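2-aminomuconate 6-semialdehyde dehydrogenase (Burkholderia cenocepacia, PDB 4U3W) probably oxidises the aldehyde group of 2-aminomuconate 6-semialdehyde to a carboxylate with a nicotinamide coenzyme. Local coordinates at residues Ala233-Phe236 / Leu237-Pro241; Asp284-Phe287 / Asp288-Val291; Val294-Ser297 / Ser298-Ala302. All coordinates share one frame; numbering follows the deposited sequence.

Contact 1: Ala233-Phe236 / Leu237-Pro241; sequences AGEF and LTRHP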
loop_
_atom_site.group_PDB
_atom_site.type_symbol
_atom_site.label_atom_id
_atom_site.label_comp_id
_atom_site.label_asym_id
_atom_site.label_seq_id
_atom_site.Cartn_x
_atom_site.Cartn_y
_atom_site.Cartn_z
ATOM N N ALA A 233 34.151 22.805 6.703
ATOM C CA ALA A 233 33.470 21.686 7.322
ATOM C C ALA A 233 32.388 21.021 6.429
ATOM O O ALA A 233 32.313 19.802 6.389
ATOM C CB ALA A 233 32.880 22.126 8.669
ATOM N N GLY A 234 31.600 21.799 5.685
ATOM C CA GLY A 234 30.562 21.186 4.846
ATOM C C GLY A 234 31.138 20.258 3.775
ATOM O O GLY A 234 30.741 19.068 3.643
ATOM N N GLU A 235 32.126 20.778 3.051
ATOM C CA GLU A 235 32.823 19.966 2.063
ATOM C C GLU A 235 33.486 18.744 2.682
ATOM O O GLU A 235 33.418 17.638 2.122
ATOM C CB GLU A 235 33.901 20.790 1.358
ATOM C CG GLU A 235 34.651 19.981 0.343
ATOM C CD GLU A 235 35.693 20.811 -0.376
ATOM O OE1 GLU A 235 36.847 20.350 -0.451
ATOM O OE2 GLU A 235 35.394 21.944 -0.803
ATOM N N PHE A 236 34.174 18.934 3.808
ATOM C CA PHE A 236 34.861 17.804 4.451
ATOM C C PHE A 236 33.887 16.665 4.753
ATOM O O PHE A 236 34.206 15.476 4.619
ATOM C CB PHE A 236 35.520 18.255 5.741
ATOM C CG PHE A 236 36.453 19.446 5.574
ATOM C CD1 PHE A 236 37.012 19.745 4.344
ATOM C CD2 PHE A 236 36.739 20.251 6.653
ATOM C CE1 PHE A 236 37.834 20.840 4.175
ATOM C CE2 PHE A 236 37.599 21.356 6.516
ATOM C CZ PHE A 236 38.150 21.661 5.259
ATOM N N LEU A 237 32.698 17.046 5.209
ATOM C CA LEU A 237 31.662 16.068 5.571
ATOM C C LEU A 237 31.252 15.232 4.350
ATOM O O LEU A 237 31.148 14.002 4.413
ATOM C CB LEU A 237 30.459 16.813 6.177
ATOM C CG LEU A 237 29.303 15.885 6.569
ATOM C CD1 LEU A 237 29.697 14.727 7.543
ATOM C CD2 LEU A 237 28.269 16.725 7.214
ATOM N N THR A 238 31.053 15.888 3.216
ATOM C CA THR A 238 30.611 15.192 2.008
ATOM C C THR A 238 31.638 14.248 1.412
ATOM O O THR A 238 31.256 13.288 0.744
ATOM C CB THR A 238 30.230 16.199 0.917
ATOM O OG1 THR A 238 31.398 16.923 0.535
ATOM C CG2 THR A 238 29.191 17.194 1.418
ATOM N N ARG A 239 32.936 14.539 1.620
ATOM C CA ARG A 239 33.979 13.692 1.085
ATOM C C ARG A 239 34.386 12.641 2.101
ATOM O O ARG A 239 35.308 11.834 1.845
ATOM C CB ARG A 239 35.195 14.534 0.679
ATOM C CG ARG A 239 34.892 15.516 -0.449
ATOM C CD ARG A 239 36.159 16.248 -0.882
ATOM N NE ARG A 239 37.007 16.451 0.292
ATOM C CZ ARG A 239 37.771 17.511 0.505
ATOM N NH1 ARG A 239 37.827 18.479 -0.397
ATOM N NH2 ARG A 239 38.488 17.593 1.618
ATOM N N HIS A 240 33.736 12.603 3.261
ATOM C CA HIS A 240 34.227 11.615 4.237
ATOM C C HIS A 240 33.898 10.167 3.813
ATOM O O HIS A 240 32.766 9.844 3.471
ATOM C CB HIS A 240 33.662 11.855 5.612
ATOM C CG HIS A 240 34.450 11.170 6.672
ATOM N ND1 HIS A 240 34.388 9.802 6.883
ATOM C CD2 HIS A 240 35.364 11.651 7.548
ATOM C CE1 HIS A 240 35.193 9.481 7.881
ATOM N NE2 HIS A 240 35.825 10.577 8.277
ATOM N N PRO A 241 34.896 9.288 3.820
ATOM C CA PRO A 241 34.566 7.972 3.274
ATOM C C PRO A 241 33.675 7.107 4.185
ATOM O O PRO A 241 33.220 6.070 3.737
ATOM C CB PRO A 241 35.937 7.325 3.064
ATOM C CG PRO A 241 36.857 8.048 3.992
ATOM C CD PRO A 241 36.313 9.411 4.222
#
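L237 closes the opening turn of the short helix 233-238 by giving its backbone N to the carbonyl O of A233 at 3.0 Å. Its CB rests near the carbonyl oxygens of G234 and A233, while the branched end leads off to I169 on strand 153-169. T238 comes next and shows how a hydroxyl can fold back on its own helix. T238 OG1 sits between the backbone N and the carbonyl carbon (chi1 65°), which turns it down to E235 O, its acceptor at 2.7 Å; the donor stands 23° off the carbonyl plane. CG2 of T238 lies 3.3 Å from G234 O, the oxygen that also takes T238 N. A residue later, R239 N binds E235 O at 3.2 Å, so this single oxygen serves a backbone amide and a hydroxyl together. The doubled carbonyl lies in the closing turn of this short helix, which is lodged between helices 58-76 and 252-261 and leads to strand 245-249, in what is by family resemblance the coenzyme-binding domain. The R239 side chain bends at chi3 and brings its guanidinium back over the helix, with E235 CG over one of its faces. R239 NH2 comes within 3.8 Å of F236 CD1, the ring and guanidinium planes 40° apart. A salt bridge joins R239 to the E235 carboxylate, but the two ends are modelled too close for its details to be trusted. H240 brings CB to 3.8 Å from F236 O, and its imidazole NE2 is hydrogen-bonded to OD1 of D62.

Contact 2: Asp284-Phe287 / Asp288-Val291; sequences DADF and DAAV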
loop_
_atom_site.group_PDB
_atom_site.type_symbol
_atom_site.label_atom_id
_atom_site.label_comp_id
_atom_site.label_asym_id
_atom_site.label_seq_id
_atom_site.Cartn_x
_atom_site.Cartn_y
_atom_site.Cartn_z
ATOM N N ASP A 284 -10.593 33.732 -14.227
ATOM C CA ASP A 284 -11.714 33.180 -13.460
ATOM C C ASP A 284 -11.361 32.916 -11.989
ATOM O O ASP A 284 -12.171 32.363 -11.230
ATOM C CB ASP A 284 -12.246 31.895 -14.115
ATOM C CG ASP A 284 -11.220 30.715 -14.115
ATOM O OD1 ASP A 284 -10.459 30.541 -13.141
ATOM O OD2 ASP A 284 -11.197 29.925 -15.104
ATOM N N ALA A 285 -10.144 33.283 -11.581
ATOM C CA ALA A 285 -9.734 33.086 -10.193
ATOM C C ALA A 285 -10.514 33.971 -9.260
ATOM O O ALA A 285 -11.089 34.971 -9.694
ATOM C CB ALA A 285 -8.180 33.344 -10.011
ATOM N N ASP A 286 -10.536 33.588 -7.987
ATOM C CA ASP A 286 -11.005 34.459 -6.913
ATOM C C ASP A 286 -9.978 35.575 -6.766
ATOM O O ASP A 286 -8.892 35.336 -6.289
ATOM C CB ASP A 286 -11.179 33.640 -5.614
ATOM C CG ASP A 286 -11.597 34.489 -4.383
ATOM O OD1 ASP A 286 -11.320 35.711 -4.287
ATOM O OD2 ASP A 286 -12.177 33.887 -3.460
ATOM N N PHE A 287 -10.326 36.781 -7.195
ATOM C CA PHE A 287 -9.332 37.844 -7.385
ATOM C C PHE A 287 -8.674 38.242 -6.080
ATOM O O PHE A 287 -7.433 38.261 -5.992
ATOM C CB PHE A 287 -9.983 39.078 -8.045
ATOM C CG PHE A 287 -8.992 40.217 -8.353
ATOM C CD1 PHE A 287 -8.291 40.227 -9.547
ATOM C CD2 PHE A 287 -8.801 41.271 -7.450
ATOM C CE1 PHE A 287 -7.379 41.267 -9.844
ATOM C CE2 PHE A 287 -7.919 42.328 -7.732
ATOM C CZ PHE A 287 -7.216 42.328 -8.945
ATOM N N ASP A 288 -9.478 38.523 -5.044
ATOM C CA ASP A 288 -8.868 38.967 -3.785
ATOM C C ASP A 288 -7.998 37.891 -3.147
ATOM O O ASP A 288 -6.935 38.186 -2.550
ATOM C CB ASP A 288 -9.934 39.387 -2.770
ATOM C CG ASP A 288 -10.645 40.682 -3.157
ATOM O OD1 ASP A 288 -10.183 41.433 -4.043
ATOM O OD2 ASP A 288 -11.703 40.923 -2.553
ATOM N N ALA A 289 -8.435 36.634 -3.252
ATOM C CA ALA A 289 -7.627 35.535 -2.718
ATOM C C ALA A 289 -6.297 35.343 -3.464
ATOM O O ALA A 289 -5.260 35.078 -2.832
ATOM C CB ALA A 289 -8.429 34.201 -2.731
ATOM N N ALA A 290 -6.328 35.473 -4.789
ATOM C CA ALA A 290 -5.125 35.302 -5.606
ATOM C C ALA A 290 -4.135 36.438 -5.354
ATOM O O ALA A 290 -2.940 36.175 -5.286
ATOM C CB ALA A 290 -5.473 35.250 -7.107
ATOM N N VAL A 291 -4.613 37.685 -5.213
ATOM C CA VAL A 291 -3.680 38.784 -4.876
ATOM C C VAL A 291 -3.034 38.546 -3.520
ATOM O O VAL A 291 -1.802 38.582 -3.417
ATOM C CB VAL A 291 -4.367 40.199 -4.873
ATOM C CG1 VAL A 291 -3.360 41.294 -4.416
ATOM C CG2 VAL A 291 -4.905 40.573 -6.237
HETATM O O HOH W 1 -12.385 38.463 -5.283
#
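D286 meets A289 across the first turn of helix 287-299, and its side chain can be followed atom by atom. D286 CB lies 4.0 Å from the methyl CB of A289. D286 CG, anti to the backbone N (chi1 177°), is nearer to A289 CB, at 3.6 Å. At the tip the two oxygens part company: OD2 stays beside A289 CB, whereas D286 OD1 accepts A289 N at 3.2 Å, with a nearly straight N-H (167°) arriving from above the carboxylate plane. D286 is therefore the N-cap of the helix, and a water extends the cap by donating to D286 OD1 and accepting D288 N at 2.9 Å. The D286 carbonyl O starts the regular pattern by taking A290 N.

F287 supplies the apolar half. The F287 ring receives CG2 of V291 over one face, toward the rim, in a CH-pi contact 4.1 Å from the ring centroid, while D288 OD1 lies at the ring edge. Helix 319-331 lies alongside, through A325 against both F287 and V291, and R321 adds a cation-pi contact with F287. A285 and A290 face W441 on strand 437-441.

In chemical terms, A289 N and D288 N, too early in the helix to find a carbonyl four residues back within it, are met by a carboxylate and a water. The positive end of the helix dipole would probably steady the negative charge of D286, while the nearby D288 carboxylate would oppose it slightly.

Contact 3: Val294-Ser297 / Ser298-Ala302; sequences VLRS and SFTNA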
loop_
_atom_site.group_PDB
_atom_site.type_symbol
_atom_site.label_atom_id
_atom_site.label_comp_id
_atom_site.label_asym_id
_atom_site.label_seq_id
_atom_site.Cartn_x
_atom_site.Cartn_y
_atom_site.Cartn_z
ATOM N N VAL A 294 -0.457 35.591 -3.838
ATOM C CA VAL A 294 0.792 35.970 -4.532
ATOM C C VAL A 294 1.634 36.925 -3.691
ATOM O O VAL A 294 2.886 36.837 -3.699
ATOM C CB VAL A 294 0.443 36.569 -5.922
ATOM C CG1 VAL A 294 1.702 37.294 -6.593
ATOM C CG2 VAL A 294 -0.096 35.457 -6.799
ATOM N N LEU A 295 0.989 37.801 -2.912
ATOM C CA LEU A 295 1.758 38.574 -1.912
ATOM C C LEU A 295 2.543 37.624 -1.015
ATOM O O LEU A 295 3.767 37.767 -0.803
ATOM C CB LEU A 295 0.839 39.446 -1.054
ATOM C CG LEU A 295 1.563 40.531 -0.223
ATOM C CD1 LEU A 295 1.914 41.712 -1.117
ATOM C CD2 LEU A 295 0.731 41.023 0.974
ATOM N N ARG A 296 1.847 36.608 -0.523
ATOM C CA ARG A 296 2.448 35.600 0.346
ATOM C C ARG A 296 3.576 34.828 -0.335
ATOM O O ARG A 296 4.668 34.640 0.235
ATOM C CB ARG A 296 1.384 34.566 0.765
ATOM C CG ARG A 296 0.830 34.588 2.169
ATOM C CD ARG A 296 0.032 33.255 2.486
ATOM N NE ARG A 296 0.844 32.313 3.275
ATOM C CZ ARG A 296 1.054 31.016 3.011
ATOM N NH1 ARG A 296 0.508 30.431 1.947
ATOM N NH2 ARG A 296 1.811 30.291 3.840
ATOM N N SER A 297 3.301 34.300 -1.526
ATOM C CA SER A 297 4.264 33.386 -2.181
ATOM C C SER A 297 5.466 34.197 -2.682
ATOM O O SER A 297 6.546 33.648 -2.891
ATOM C CB SER A 297 3.625 32.590 -3.335
ATOM O OG SER A 297 3.109 33.445 -4.371
ATOM N N SER A 298 5.302 35.503 -2.852
ATOM C CA SER A 298 6.439 36.312 -3.271
ATOM C C SER A 298 7.298 36.897 -2.140
ATOM O O SER A 298 8.526 37.052 -2.320
ATOM C CB SER A 298 5.994 37.480 -4.186
ATOM O OG SER A 298 5.268 36.985 -5.317
ATOM N N PHE A 299 6.683 37.278 -1.018
ATOM C CA PHE A 299 7.417 38.059 -0.014
ATOM C C PHE A 299 7.528 37.406 1.375
ATOM O O PHE A 299 8.124 37.986 2.272
ATOM C CB PHE A 299 6.776 39.438 0.112
ATOM C CG PHE A 299 6.657 40.178 -1.218
ATOM C CD1 PHE A 299 7.776 40.345 -2.049
ATOM C CD2 PHE A 299 5.429 40.705 -1.637
ATOM C CE1 PHE A 299 7.667 41.035 -3.290
ATOM C CE2 PHE A 299 5.319 41.391 -2.846
ATOM C CZ PHE A 299 6.458 41.560 -3.676
ATOM N N THR A 300 6.999 36.189 1.539
ATOM C CA THR A 300 7.213 35.428 2.778
ATOM C C THR A 300 8.728 35.297 3.080
ATOM O O THR A 300 9.511 34.973 2.177
ATOM C CB THR A 300 6.587 34.013 2.693
ATOM O OG1 THR A 300 5.146 34.119 2.702
ATOM C CG2 THR A 300 7.034 33.130 3.893
ATOM N N ASN A 301 9.138 35.547 4.325
ATOM C CA ASN A 301 10.584 35.452 4.701
ATOM C C ASN A 301 11.456 36.324 3.815
ATOM O O ASN A 301 12.564 35.916 3.446
ATOM C CB ASN A 301 11.087 33.956 4.622
ATOM C CG ASN A 301 12.352 33.670 5.478
ATOM O OD1 ASN A 301 12.514 34.202 6.580
ATOM N ND2 ASN A 301 13.247 32.789 4.963
ATOM N N ALA A 302 10.939 37.489 3.437
ATOM C CA ALA A 302 11.610 38.416 2.525
ATOM C C ALA A 302 11.971 37.738 1.195
ATOM O O ALA A 302 13.007 38.049 0.603
ATOM C CB ALA A 302 12.870 39.058 3.198
#
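V294 O, L295 O and R296 O accept S298 N, F299 N and T300 N in turn, three successive i to i+4 bonds that carry helix 287-299 to its C-terminal end, where T300 is the first residue to leave helical backbone angles. Two of these oxygens take a hydroxyl as well. S298 turns OG beside its backbone N and anti to the carbonyl carbon (chi1 -56°), so that S298 OG reaches back to V294 O at 2.9 Å; OG and N of S298 approach that oxygen from opposite faces of the carbonyl plane. T300 repeats the device on R296 O, which T300 OG1 meets at 2.6 Å and the T300 amide N at 3.1 Å, again from the two faces.

The pair between them in sequence, L295 and F299, is apolar. L295 crosses F299 at about a right angle and places L295 CD1 at the edge of the ring, in its plane, 3.7 Å from F299 CD2. The F299 ring has the CB of its neighbour S298 over the centre of one face. Helix 319-331 packs beside this strip, with Q329 against L295 and A330 against F299.

The helix is the crossover of a beta-alpha-beta unit between strands 277-281 and 309-315. S297 OG bonds S309 OG on the second strand, while R296 NH1 is held by W465 O. In aldehyde dehydrogenases the loop after this helix carries the nucleophilic cysteine. The chemistry implies that, as the helix ends, the hydroxyls of S298 and T300 donate to carbonyls of their own helix, giving V294 O and R296 O two donors each, while S298 OG also bonds S309 OG.

Contacts 2 and 3 belong to one helix, 287-299, and together describe its two ends: contact 2 the partly exposed start, contact 3 the more buried finish, their centres about 16 Å apart. Both lean on helix 319-331. Contact 1 lies on the other side of the chain's centre, about 47 Å from contact 2 and 34 Å from contact 3 between centres, in a separate helix with mostly buried residues. The chemistry follows position. At the helix start a carboxylate and water meet amides, whereas at both C-terminal ends hydroxyls double up on carbonyls. A charged pair across the segments is modelled in contact 1 alone, though its atoms lie too close for its geometry to be relied on.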